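Local atomic coordinates of condensin complex subunit 3 (Schizosaccharomyces pombe, PDB entry 5OQR), a protein that serves as a regulatory subunit of the condensin complex, which is required to convert interphase chromatin into mitotic-like condensed chromosomes. Residues Y562-S567 with H598-L603; K125-V130 with V143-L148; P334-L339 with Q373-E378; D651-L656 with K728-L733. All coordinates share one frame; numbering follows the deposited sequence.

Contact 1. Residues Y562-S567 with H598-L603; sequences YEDAIS and HYRDEL
R600 meets E563 flat against flat: the two side chains reach toward each other, and the carboxylate lies over one face of the guanidinium with the planes 18° apart. E563 OE2 is 3.2 Å from R600 NE but well out of the guanidinium plane, making a salt bridge of charge alone. The edge is used by S567, whose OG accepts from R600 NH2 at 2.8 Å, only 5° out of plane. D564 adds a long ion pair, its OD1 3.9 Å from R600 NH1. L603 CD2 covers the guanidinium face opposite E563, while R600 CG sits over the centre of the Y599 ring. An alanine in place of R600 would probably leave E563 and D564 without a basic mate, S567 OG without its donor and the Y599 ring face uncovered. This is packing between helix 563-574, which begins just after Y562, and the start of helix 601-613, two helices further along the alpha solenoid, where R600 is the N-cap. S567 OG in turn donates a hydrogen bond to E563 O at 2.9 Å, the hydroxyl thus serving as acceptor and donor. In the second shell, H598 ND1 donates to D601 OD2, which also bonds Y634 OH.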
loop_
_atom_site.group_PDB
_atom_site.type_symbol
_atom_site.label_atom_id
_atom_site.label_comp_id
_atom_site.label_asym_id
_atom_site.label_seq_id
_atom_site.Cartn_x
_atom_site.Cartn_y
_atom_site.Cartn_z
ATOM N N TYR A 562 -16.164 -20.093 28.881
ATOM C CA TYR A 562 -14.982 -19.251 28.971
ATOM C C TYR A 562 -15.118 -17.984 28.136
ATOM O O TYR A 562 -14.117 -17.316 27.861
ATOM C CB TYR A 562 -13.749 -20.045 28.541
ATOM C CG TYR A 562 -13.529 -21.310 29.341
ATOM C CD1 TYR A 562 -13.207 -21.255 30.688
ATOM C CD2 TYR A 562 -13.637 -22.559 28.745
ATOM C CE1 TYR A 562 -13.002 -22.407 31.421
ATOM C CE2 TYR A 562 -13.431 -23.715 29.470
ATOM C CZ TYR A 562 -13.115 -23.632 30.808
ATOM O OH TYR A 562 -12.911 -24.779 31.538
ATOM N N GLU A 563 -16.343 -17.637 27.742
ATOM C CA GLU A 563 -16.558 -16.501 26.852
ATOM C C GLU A 563 -15.989 -15.217 27.441
ATOM O O GLU A 563 -15.319 -14.445 26.746
ATOM C CB GLU A 563 -18.052 -16.355 26.575
ATOM C CG GLU A 563 -18.411 -15.286 25.571
ATOM C CD GLU A 563 -19.910 -15.114 25.436
ATOM O OE1 GLU A 563 -20.604 -15.154 26.473
ATOM O OE2 GLU A 563 -20.396 -14.951 24.296
ATOM N N ASP A 564 -16.247 -14.967 28.724
ATOM C CA ASP A 564 -15.800 -13.718 29.329
ATOM C C ASP A 564 -14.292 -13.711 29.540
ATOM O O ASP A 564 -13.645 -12.668 29.396
ATOM C CB ASP A 564 -16.528 -13.487 30.654
ATOM C CG ASP A 564 -18.030 -13.381 30.482
ATOM O OD1 ASP A 564 -18.497 -12.355 29.944
ATOM O OD2 ASP A 564 -18.745 -14.320 30.890
ATOM N N ALA A 565 -13.714 -14.862 29.883
ATOM C CA ALA A 565 -12.275 -14.925 30.115
ATOM C C ALA A 565 -11.499 -14.732 28.819
ATOM O O ALA A 565 -10.456 -14.069 28.806
ATOM C CB ALA A 565 -11.907 -16.256 30.766
ATOM N N ILE A 566 -11.988 -15.303 27.720
ATOM C CA ILE A 566 -11.308 -15.151 26.440
ATOM C C ILE A 566 -11.445 -13.721 25.936
ATOM O O ILE A 566 -10.472 -13.109 25.484
ATOM C CB ILE A 566 -11.853 -16.173 25.425
ATOM C CG1 ILE A 566 -11.376 -17.576 25.808
ATOM C CG2 ILE A 566 -11.414 -15.827 24.005
ATOM C CD1 ILE A 566 -12.056 -18.693 25.054
ATOM N N SER A 567 -12.658 -13.169 26.004
ATOM C CA SER A 567 -12.855 -11.779 25.607
ATOM C C SER A 567 -11.976 -10.849 26.431
ATOM O O SER A 567 -11.459 -9.851 25.915
ATOM C CB SER A 567 -14.327 -11.401 25.754
ATOM O OG SER A 567 -15.148 -12.227 24.949
ATOM N N HIS A 598 -18.698 -14.017 13.819
ATOM C CA HIS A 598 -19.563 -13.020 14.444
ATOM C C HIS A 598 -19.537 -13.199 15.960
ATOM O O HIS A 598 -20.544 -13.481 16.609
ATOM C CB HIS A 598 -20.994 -13.094 13.902
ATOM C CG HIS A 598 -21.158 -12.489 12.544
ATOM N ND1 HIS A 598 -20.784 -11.195 12.256
ATOM C CD2 HIS A 598 -21.664 -12.998 11.397
ATOM C CE1 HIS A 598 -21.045 -10.935 10.988
ATOM N NE2 HIS A 598 -21.580 -12.012 10.443
ATOM N N TYR A 599 -18.339 -13.035 16.514
ATOM C CA TYR A 599 -18.068 -13.320 17.921
ATOM C C TYR A 599 -18.237 -12.035 18.718
ATOM O O TYR A 599 -17.289 -11.277 18.928
ATOM C CB TYR A 599 -16.670 -13.906 18.076
ATOM C CG TYR A 599 -16.269 -14.232 19.497
ATOM C CD1 TYR A 599 -16.735 -15.375 20.126
ATOM C CD2 TYR A 599 -15.411 -13.403 20.203
ATOM C CE1 TYR A 599 -16.369 -15.679 21.419
ATOM C CE2 TYR A 599 -15.039 -13.697 21.498
ATOM C CZ TYR A 599 -15.520 -14.839 22.101
ATOM O OH TYR A 599 -15.153 -15.141 23.392
ATOM N N ARG A 600 -19.467 -11.787 19.167
ATOM C CA ARG A 600 -19.774 -10.646 20.028
ATOM C C ARG A 600 -19.387 -9.331 19.357
ATOM O O ARG A 600 -18.754 -8.464 19.960
ATOM C CB ARG A 600 -19.075 -10.791 21.380
ATOM C CG ARG A 600 -18.948 -12.225 21.865
ATOM C CD ARG A 600 -18.347 -12.288 23.254
ATOM N NE ARG A 600 -19.307 -11.904 24.285
ATOM C CZ ARG A 600 -18.999 -11.700 25.560
ATOM N NH1 ARG A 600 -19.945 -11.358 26.421
ATOM N NH2 ARG A 600 -17.750 -11.832 25.978
ATOM N N ASP A 601 -19.775 -9.190 18.086
ATOM C CA ASP A 601 -19.389 -8.017 17.307
ATOM C C ASP A 601 -19.647 -6.736 18.087
ATOM O O ASP A 601 -18.754 -5.900 18.245
ATOM C CB ASP A 601 -20.157 -7.981 15.985
ATOM C CG ASP A 601 -20.168 -9.313 15.278
ATOM O OD1 ASP A 601 -20.230 -10.347 15.969
ATOM O OD2 ASP A 601 -20.122 -9.328 14.031
ATOM N N GLU A 602 -20.874 -6.580 18.586
ATOM C CA GLU A 602 -21.260 -5.368 19.303
ATOM C C GLU A 602 -20.255 -5.026 20.394
ATOM O O GLU A 602 -19.888 -3.858 20.571
ATOM C CB GLU A 602 -22.654 -5.538 19.913
ATOM C CG GLU A 602 -23.672 -6.252 19.022
ATOM C CD GLU A 602 -23.619 -7.770 19.148
ATOM O OE1 GLU A 602 -23.165 -8.270 20.199
ATOM O OE2 GLU A 602 -24.012 -8.462 18.185
ATOM N N LEU A 603 -19.797 -6.035 21.135
ATOM C CA LEU A 603 -18.936 -5.787 22.287
ATOM C C LEU A 603 -17.543 -5.345 21.858
ATOM O O LEU A 603 -16.923 -4.505 22.520
ATOM C CB LEU A 603 -18.863 -7.045 23.152
ATOM C CG LEU A 603 -18.095 -6.917 24.469
ATOM C CD1 LEU A 603 -18.834 -6.022 25.447
ATOM C CD2 LEU A 603 -17.838 -8.289 25.077
#

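Contact 2. Residues K125-V130 with V143-L148; sequences KLLSRV and VALSRL
Within the third HEAT repeat, L145 of helix 135-145 lodges against L126, L127 and V130 of helix 116-129, and one methyl, CD1, does nearly all the touching. It rests on the peptide joining L126 to L127, 3.6 Å from L126 O, and the same methyl is 3.9 Å from L126 CB. L127 comes in across it at about a right angle, its CD2 3.8 Å from L145 CD1; V130 also crosses L145 at about a right angle, its CG1 3.7 Å from that CD1. L145 CG stands anti to the backbone N (chi1 -154°), and CD1 beyond it meets the other helix. Beside it, the small methyl of A144 lets the helices approach closely: A144 CB touches both end carbons of L126, with CD2 at 4.0 Å. Leucine and valine suit a place where nothing polar has to be paired between side chains. The serine hydroxyls bond within their own segments, S128 OG bonding K125 O at 2.8 Å from above the carbonyl plane and S146 OG turning back to V143 O. I162 and L166 of helix 158-169 close over V130, and A105 of helix 94-108 backs A144. Such apolar packing between helices joined by a short turn, continued onto the helices of the neighbouring layers, is typical of the HEAT repeat and of the alpha solenoid it builds.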
loop_
_atom_site.group_PDB
_atom_site.type_symbol
_atom_site.label_atom_id
_atom_site.label_comp_id
_atom_site.label_asym_id
_atom_site.label_seq_id
_atom_site.Cartn_x
_atom_site.Cartn_y
_atom_site.Cartn_z
ATOM N N LYS A 125 13.249 36.549 -6.623
ATOM C CA LYS A 125 11.805 36.694 -6.771
ATOM C C LYS A 125 11.128 35.345 -6.975
ATOM O O LYS A 125 10.014 35.124 -6.485
ATOM C CB LYS A 125 11.491 37.635 -7.934
ATOM C CG LYS A 125 12.048 39.041 -7.765
ATOM C CD LYS A 125 10.944 40.088 -7.744
ATOM C CE LYS A 125 11.512 41.490 -7.572
ATOM N NZ LYS A 125 10.447 42.517 -7.396
ATOM N N LEU A 126 11.780 34.430 -7.694
ATOM C CA LEU A 126 11.165 33.134 -7.962
ATOM C C LEU A 126 11.081 32.286 -6.699
ATOM O O LEU A 126 10.110 31.544 -6.507
ATOM C CB LEU A 126 11.947 32.398 -9.052
ATOM C CG LEU A 126 11.594 32.745 -10.500
ATOM C CD1 LEU A 126 12.579 32.094 -11.456
ATOM C CD2 LEU A 126 10.172 32.312 -10.835
ATOM N N LEU A 127 12.086 32.378 -5.827
ATOM C CA LEU A 127 12.074 31.581 -4.604
ATOM C C LEU A 127 10.863 31.898 -3.740
ATOM O O LEU A 127 10.340 31.014 -3.054
ATOM C CB LEU A 127 13.362 31.815 -3.817
ATOM C CG LEU A 127 14.644 31.343 -4.502
ATOM C CD1 LEU A 127 15.823 32.160 -4.016
ATOM C CD2 LEU A 127 14.891 29.877 -4.227
ATOM N N SER A 128 10.413 33.152 -3.745
ATOM C CA SER A 128 9.195 33.504 -3.027
ATOM C C SER A 128 7.944 33.032 -3.760
ATOM O O SER A 128 6.909 32.806 -3.122
ATOM C CB SER A 128 9.135 35.019 -2.808
ATOM O OG SER A 128 9.960 35.704 -3.735
ATOM N N ARG A 129 8.014 32.889 -5.088
ATOM C CA ARG A 129 6.826 32.542 -5.864
ATOM C C ARG A 129 6.388 31.101 -5.613
ATOM O O ARG A 129 5.194 30.835 -5.431
ATOM C CB ARG A 129 7.092 32.770 -7.356
ATOM C CG ARG A 129 6.684 34.138 -7.876
ATOM C CD ARG A 129 5.221 34.423 -7.579
ATOM N NE ARG A 129 5.054 35.155 -6.322
ATOM C CZ ARG A 129 3.996 35.062 -5.522
ATOM N NH1 ARG A 129 3.949 35.775 -4.406
ATOM N NH2 ARG A 129 2.990 34.254 -5.824
ATOM N N VAL A 130 7.339 30.167 -5.563
ATOM C CA VAL A 130 7.062 28.733 -5.468
ATOM C C VAL A 130 6.218 28.465 -4.228
ATOM O O VAL A 130 5.706 27.357 -4.036
ATOM C CB VAL A 130 8.367 27.908 -5.442
ATOM C CG1 VAL A 130 9.114 28.076 -6.749
ATOM C CG2 VAL A 130 9.236 28.313 -4.259
ATOM N N VAL A 143 9.233 25.108 -12.467
ATOM C CA VAL A 143 9.815 24.893 -13.789
ATOM C C VAL A 143 10.763 26.034 -14.128
ATOM O O VAL A 143 11.887 25.815 -14.597
ATOM C CB VAL A 143 8.707 24.747 -14.849
ATOM C CG1 VAL A 143 9.312 24.436 -16.213
ATOM C CG2 VAL A 143 7.720 23.659 -14.452
ATOM N N ALA A 144 10.326 27.271 -13.890
ATOM C CA ALA A 144 11.197 28.420 -14.108
ATOM C C ALA A 144 12.399 28.371 -13.177
ATOM O O ALA A 144 13.549 28.508 -13.613
ATOM C CB ALA A 144 10.413 29.718 -13.900
ATOM N N LEU A 145 12.150 28.167 -11.883
ATOM C CA LEU A 145 13.234 28.177 -10.910
ATOM C C LEU A 145 14.210 27.035 -11.162
ATOM O O LEU A 145 15.426 27.202 -11.012
ATOM C CB LEU A 145 12.652 28.097 -9.499
ATOM C CG LEU A 145 13.511 28.692 -8.385
ATOM C CD1 LEU A 145 12.648 29.048 -7.194
ATOM C CD2 LEU A 145 14.597 27.735 -7.967
ATOM N N SER A 146 13.700 25.869 -11.564
ATOM C CA SER A 146 14.560 24.721 -11.827
ATOM C C SER A 146 15.584 24.991 -12.921
ATOM O O SER A 146 16.479 24.164 -13.122
ATOM C CB SER A 146 13.711 23.508 -12.212
ATOM O OG SER A 146 13.007 23.740 -13.418
ATOM N N ARG A 147 15.474 26.109 -13.635
ATOM C CA ARG A 147 16.464 26.465 -14.642
ATOM C C ARG A 147 17.696 27.135 -14.051
ATOM O O ARG A 147 18.661 27.374 -14.784
ATOM C CB ARG A 147 15.827 27.383 -15.686
ATOM C CG ARG A 147 14.739 26.712 -16.506
ATOM C CD ARG A 147 15.329 25.739 -17.516
ATOM N NE ARG A 147 14.328 24.811 -18.035
ATOM C CZ ARG A 147 14.094 23.593 -17.549
ATOM N NH1 ARG A 147 14.791 23.126 -16.521
ATOM N NH2 ARG A 147 13.157 22.833 -18.100
ATOM N N LEU A 148 17.689 27.439 -12.753
ATOM C CA LEU A 148 18.829 28.046 -12.074
ATOM C C LEU A 148 19.364 27.140 -10.971
ATOM O O LEU A 148 19.886 27.617 -9.961
ATOM C CB LEU A 148 18.448 29.411 -11.503
ATOM C CG LEU A 148 17.899 30.438 -12.497
ATOM C CD1 LEU A 148 17.516 31.718 -11.772
ATOM C CD2 LEU A 148 18.908 30.731 -13.595
#

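Contact 3. Residues P334-L339 with Q373-E378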
loop_
_atom_site.group_PDB
_atom_site.type_symbol
_atom_site.label_atom_id
_atom_site.label_comp_id
_atom_site.label_asym_id
_atom_site.label_seq_id
_atom_site.Cartn_x
_atom_site.Cartn_y
_atom_site.Cartn_z
ATOM N N PRO A 334 12.922 -31.263 -14.508
ATOM C CA PRO A 334 13.357 -32.654 -14.383
ATOM C C PRO A 334 12.299 -33.534 -13.740
ATOM O O PRO A 334 11.378 -33.070 -13.069
ATOM C CB PRO A 334 14.595 -32.551 -13.489
ATOM C CG PRO A 334 14.331 -31.371 -12.638
ATOM C CD PRO A 334 13.542 -30.404 -13.485
ATOM N N GLU A 335 12.457 -34.833 -13.966
ATOM C CA GLU A 335 11.639 -35.821 -13.291
ATOM C C GLU A 335 12.065 -35.931 -11.830
ATOM O O GLU A 335 13.176 -35.556 -11.448
ATOM C CB GLU A 335 11.763 -37.177 -13.987
ATOM C CG GLU A 335 11.473 -37.137 -15.485
ATOM C CD GLU A 335 10.054 -37.549 -15.816
ATOM O OE1 GLU A 335 9.710 -38.729 -15.594
ATOM O OE2 GLU A 335 9.278 -36.690 -16.288
ATOM N N VAL A 336 11.158 -36.452 -11.004
ATOM C CA VAL A 336 11.428 -36.532 -9.572
ATOM C C VAL A 336 12.685 -37.344 -9.298
ATOM O O VAL A 336 13.405 -37.077 -8.328
ATOM C CB VAL A 336 10.210 -37.119 -8.834
ATOM C CG1 VAL A 336 8.997 -36.234 -9.022
ATOM C CG2 VAL A 336 9.927 -38.511 -9.327
ATOM N N VAL A 337 12.967 -38.348 -10.130
ATOM C CA VAL A 337 14.179 -39.145 -9.953
ATOM C C VAL A 337 15.409 -38.252 -10.028
ATOM O O VAL A 337 16.283 -38.291 -9.155
ATOM C CB VAL A 337 14.236 -40.272 -11.001
ATOM C CG1 VAL A 337 15.544 -41.048 -10.890
ATOM C CG2 VAL A 337 13.050 -41.208 -10.834
ATOM N N GLN A 338 15.497 -37.436 -11.079
ATOM C CA GLN A 338 16.610 -36.502 -11.198
ATOM C C GLN A 338 16.556 -35.454 -10.095
ATOM O O GLN A 338 17.596 -35.052 -9.562
ATOM C CB GLN A 338 16.585 -35.826 -12.568
ATOM C CG GLN A 338 16.409 -36.762 -13.755
ATOM C CD GLN A 338 15.877 -36.038 -14.975
ATOM O OE1 GLN A 338 14.752 -36.282 -15.415
ATOM N NE2 GLN A 338 16.677 -35.135 -15.525
ATOM N N LEU A 339 15.351 -35.004 -9.743
ATOM C CA LEU A 339 15.202 -34.000 -8.696
ATOM C C LEU A 339 15.712 -34.526 -7.363
ATOM O O LEU A 339 16.473 -33.848 -6.664
ATOM C CB LEU A 339 13.737 -33.584 -8.586
ATOM C CG LEU A 339 13.423 -32.473 -7.586
ATOM C CD1 LEU A 339 13.914 -31.134 -8.102
ATOM C CD2 LEU A 339 11.938 -32.431 -7.301
ATOM N N GLN A 373 4.910 -30.824 -8.210
ATOM C CA GLN A 373 4.688 -31.957 -9.097
ATOM C C GLN A 373 3.504 -32.788 -8.621
ATOM O O GLN A 373 3.298 -32.971 -7.420
ATOM C CB GLN A 373 5.930 -32.847 -9.156
ATOM C CG GLN A 373 7.258 -32.123 -9.308
ATOM C CD GLN A 373 7.407 -31.431 -10.648
ATOM O OE1 GLN A 373 6.488 -30.769 -11.131
ATOM N NE2 GLN A 373 8.574 -31.588 -11.262
ATOM N N ASP A 374 2.725 -33.294 -9.571
ATOM C CA ASP A 374 1.737 -34.337 -9.304
ATOM C C ASP A 374 2.329 -35.613 -9.892
ATOM O O ASP A 374 2.168 -35.903 -11.079
ATOM C CB ASP A 374 0.377 -34.009 -9.901
ATOM C CG ASP A 374 -0.679 -35.025 -9.521
ATOM O OD1 ASP A 374 -1.737 -35.062 -10.183
ATOM O OD2 ASP A 374 -0.451 -35.791 -8.561
ATOM N N MET A 375 3.028 -36.368 -9.048
ATOM C CA MET A 375 3.923 -37.425 -9.510
ATOM C C MET A 375 3.159 -38.739 -9.575
ATOM O O MET A 375 2.987 -39.425 -8.565
ATOM C CB MET A 375 5.151 -37.534 -8.610
ATOM C CG MET A 375 4.896 -37.452 -7.106
ATOM S SD MET A 375 6.435 -37.130 -6.223
ATOM C CE MET A 375 6.680 -35.396 -6.613
ATOM N N VAL A 376 2.694 -39.084 -10.778
ATOM C CA VAL A 376 2.178 -40.419 -11.042
ATOM C C VAL A 376 3.286 -41.455 -11.109
ATOM O O VAL A 376 3.005 -42.657 -11.074
ATOM C CB VAL A 376 1.374 -40.434 -12.359
ATOM C CG1 VAL A 376 0.209 -39.462 -12.278
ATOM C CG2 VAL A 376 2.274 -40.096 -13.548
ATOM N N ASP A 377 4.539 -41.014 -11.209
ATOM C CA ASP A 377 5.676 -41.923 -11.256
ATOM C C ASP A 377 5.889 -42.569 -9.894
ATOM O O ASP A 377 6.651 -42.058 -9.069
ATOM C CB ASP A 377 6.938 -41.178 -11.694
ATOM C CG ASP A 377 8.142 -42.089 -11.802
ATOM O OD1 ASP A 377 7.951 -43.308 -11.983
ATOM O OD2 ASP A 377 9.281 -41.585 -11.705
ATOM N N GLU A 378 5.198 -43.683 -9.647
ATOM C CA GLU A 378 5.384 -44.412 -8.399
ATOM C C GLU A 378 6.861 -44.612 -8.099
ATOM O O GLU A 378 7.310 -44.395 -6.968
ATOM C CB GLU A 378 4.665 -45.761 -8.475
ATOM C CG GLU A 378 3.147 -45.654 -8.401
ATOM C CD GLU A 378 2.437 -46.737 -9.196
ATOM O OE1 GLU A 378 2.911 -47.080 -10.299
ATOM O OE2 GLU A 378 1.402 -47.246 -8.715
#
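The flat carboxamide of Q373 turns its nitrogen toward P334, and the flat carboxylate of D377 turns an oxygen toward two valines. Q373 NE2 stands 3.7 Å from P334 O, an approach too long to count as a hydrogen bond. D377 OD2 rests against methyls, 3.9 Å from V336 CG2 and at a like distance from V337 CG2; the side chains of V336 and D377 slide past each other in opposite directions, whereas V337 crosses D377 at about a right angle. A third flat group, the amide of Q338, has the backbone N of E335 above its plane, and that N-H donates to Q338 OE1 at 3.1 Å. Because E335 is the N-cap residue, the bond ties the start of helix 336-348 to its own first turn.

The apolar part of the contact is a single pair. The methyl CE of M375 meets V336 CG1 at 3.4 Å, with SD close behind. M375 CG lies between its backbone N and carbonyl carbon (chi1 43°), and the chain, extended at chi2, bends at chi3; an unbranched, flexible methionine suits such a path, and a compact valine suits the surface it lies on. E335 OE1 is 4.8 Å from D377 OD2, so two like charges probably repel mildly there. K383 of helix 378-394 donates to V337 O, and K411 of helix 399-412 to Q373 O. D377, centre of an inverse gamma turn, is also the N-cap of helix 378-394. The loop between helices 356-372 and 378-394 thus packs on the start of helix 336-348, as part of the all-helical solenoid.

Contact 4. Residues D651-L656 with K728-L733; sequences DALLSL and KFMISL
L654 and M730 mark the nearest approach of two helical backbones, their CA atoms 8.8 Å apart. The segment axes pass at 11.9 Å and run in broadly opposed directions, 141° between their N-to-C senses. At that separation sizeable apolar side chains span the distance, and leucine, methionine and phenylalanine supply them. L653 CD2 is the shared point: it abuts the edge of the F729 ring, 3.7 Å from CE1 and near the ring plane, and meets L733 CD1 at 3.7 Å, those two leucines reaching toward each other tip to tip. The side chains of L653 and F729 cross at about a right angle; F729 CG is anti to its backbone N (chi1 179°), and the rim atom CE1 is what reaches L653. As in other alpha solenoids, the interface is built of apolar helix faces; segment 728-733 belongs to the ninth HEAT repeat. M730 crosses L654 obliquely, its chain bent at chi2 and chi3, with SD 3.9 Å from L654 CD2 and 4.2 Å from L653 CD2. Sulfur is polarisable and needs no hydrogen-bonding partner, so it is at home among methyls. Helix 669-682 fills in from beside the pair, M679 touching L653 while I672 and A676 touch F729. On helix 639-661 itself, S655 OG donates to D651 O at 3.1 Å, its hydroxyl and backbone N arriving from opposite faces of that carbonyl.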
loop_
_atom_site.group_PDB
_atom_site.type_symbol
_atom_site.label_atom_id
_atom_site.label_comp_id
_atom_site.label_asym_id
_atom_site.label_seq_id
_atom_site.Cartn_x
_atom_site.Cartn_y
_atom_site.Cartn_z
ATOM N N ASP A 651 -21.206 6.356 20.574
ATOM C CA ASP A 651 -20.419 6.139 21.784
ATOM C C ASP A 651 -18.935 6.037 21.462
ATOM O O ASP A 651 -18.095 6.544 22.212
ATOM C CB ASP A 651 -20.903 4.883 22.503
ATOM C CG ASP A 651 -22.416 4.807 22.587
ATOM O OD1 ASP A 651 -22.980 5.270 23.600
ATOM O OD2 ASP A 651 -23.039 4.291 21.634
ATOM N N ALA A 652 -18.592 5.383 20.350
ATOM C CA ALA A 652 -17.197 5.323 19.934
ATOM C C ALA A 652 -16.665 6.710 19.612
ATOM O O ALA A 652 -15.551 7.066 20.014
ATOM C CB ALA A 652 -17.050 4.401 18.725
ATOM N N LEU A 653 -17.451 7.513 18.894
ATOM C CA LEU A 653 -16.983 8.834 18.490
ATOM C C LEU A 653 -16.882 9.773 19.685
ATOM O O LEU A 653 -15.964 10.598 19.755
ATOM C CB LEU A 653 -17.918 9.406 17.427
ATOM C CG LEU A 653 -17.420 10.626 16.654
ATOM C CD1 LEU A 653 -16.170 10.297 15.852
ATOM C CD2 LEU A 653 -18.520 11.133 15.740
ATOM N N LEU A 654 -17.813 9.668 20.632
ATOM C CA LEU A 654 -17.732 10.489 21.835
ATOM C C LEU A 654 -16.504 10.134 22.661
ATOM O O LEU A 654 -15.819 11.021 23.182
ATOM C CB LEU A 654 -19.004 10.327 22.669
ATOM C CG LEU A 654 -20.284 10.927 22.088
ATOM C CD1 LEU A 654 -21.458 10.629 23.003
ATOM C CD2 LEU A 654 -20.142 12.426 21.877
ATOM N N SER A 655 -16.211 8.839 22.796
ATOM C CA SER A 655 -15.021 8.427 23.529
ATOM C C SER A 655 -13.762 8.985 22.883
ATOM O O SER A 655 -12.819 9.377 23.578
ATOM C CB SER A 655 -14.955 6.902 23.603
ATOM O OG SER A 655 -15.951 6.390 24.468
ATOM N N LEU A 656 -13.728 9.032 21.551
ATOM C CA LEU A 656 -12.564 9.578 20.867
ATOM C C LEU A 656 -12.434 11.077 21.089
ATOM O O LEU A 656 -11.314 11.594 21.159
ATOM C CB LEU A 656 -12.642 9.262 19.373
ATOM C CG LEU A 656 -12.360 7.804 19.005
ATOM C CD1 LEU A 656 -12.736 7.533 17.560
ATOM C CD2 LEU A 656 -10.897 7.463 19.241
ATOM N N LYS A 728 -22.329 20.442 19.354
ATOM C CA LYS A 728 -22.275 21.031 18.020
ATOM C C LYS A 728 -21.833 20.005 16.987
ATOM O O LYS A 728 -22.429 19.891 15.911
ATOM C CB LYS A 728 -21.317 22.222 18.002
ATOM C CG LYS A 728 -21.972 23.581 18.186
ATOM C CD LYS A 728 -21.160 24.687 17.519
ATOM C CE LYS A 728 -21.178 24.557 15.997
ATOM N NZ LYS A 728 -20.770 25.811 15.305
ATOM N N PHE A 729 -20.773 19.257 17.295
ATOM C CA PHE A 729 -20.183 18.367 16.304
ATOM C C PHE A 729 -21.118 17.212 15.971
ATOM O O PHE A 729 -21.225 16.811 14.807
ATOM C CB PHE A 729 -18.840 17.841 16.805
ATOM C CG PHE A 729 -18.181 16.897 15.853
ATOM C CD1 PHE A 729 -18.085 15.551 16.150
ATOM C CD2 PHE A 729 -17.680 17.351 14.647
ATOM C CE1 PHE A 729 -17.487 14.679 15.268
ATOM C CE2 PHE A 729 -17.082 16.485 13.760
ATOM C CZ PHE A 729 -16.989 15.147 14.067
ATOM N N MET A 730 -21.803 16.663 16.974
ATOM C CA MET A 730 -22.729 15.569 16.712
ATOM C C MET A 730 -23.862 16.009 15.798
ATOM O O MET A 730 -24.342 15.216 14.980
ATOM C CB MET A 730 -23.284 15.023 18.027
ATOM C CG MET A 730 -22.220 14.484 18.972
ATOM S SD MET A 730 -21.181 13.207 18.234
ATOM C CE MET A 730 -22.338 11.847 18.117
ATOM N N ILE A 731 -24.301 17.264 15.917
ATOM C CA ILE A 731 -25.331 17.782 15.022
ATOM C C ILE A 731 -24.769 17.955 13.618
ATOM O O ILE A 731 -25.469 17.736 12.625
ATOM C CB ILE A 731 -25.902 19.101 15.578
ATOM C CG1 ILE A 731 -26.709 18.828 16.847
ATOM C CG2 ILE A 731 -26.787 19.805 14.545
ATOM C CD1 ILE A 731 -27.007 20.066 17.663
ATOM N N SER A 732 -23.497 18.347 13.516
ATOM C CA SER A 732 -22.855 18.496 12.214
ATOM C C SER A 732 -22.998 17.242 11.364
ATOM O O SER A 732 -23.052 17.329 10.133
ATOM C CB SER A 732 -21.375 18.828 12.402
ATOM O OG SER A 732 -20.719 17.816 13.144
ATOM N N LEU A 733 -23.067 16.070 11.997
ATOM C CA LEU A 733 -23.113 14.823 11.242
ATOM C C LEU A 733 -24.448 14.634 10.536
ATOM O O LEU A 733 -24.498 14.006 9.473
ATOM C CB LEU A 733 -22.834 13.647 12.175
ATOM C CG LEU A 733 -21.555 13.792 13.002
ATOM C CD1 LEU A 733 -21.417 12.637 13.969
ATOM C CD2 LEU A 733 -20.339 13.892 12.095
#

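Along the chain the order is contact 2, contact 3, contact 1, contact 4, each closing before the next opens. Contacts 1 and 4 are the nearest pair, with centres 26 Å apart and nearest atoms about 9 Å apart, and both lie in the C-terminal condensin-subunit region; helix 601-613, which starts in contact 1, also packs against helix 639-661 of contact 4. Contacts 2 and 3 are farthest apart, with centres 67 Å from each other on opposite sides of the chain's centre. None of the four touches another. This is consistent with an extended, all-helical solenoid stabilised by local helix packing, without a single central core.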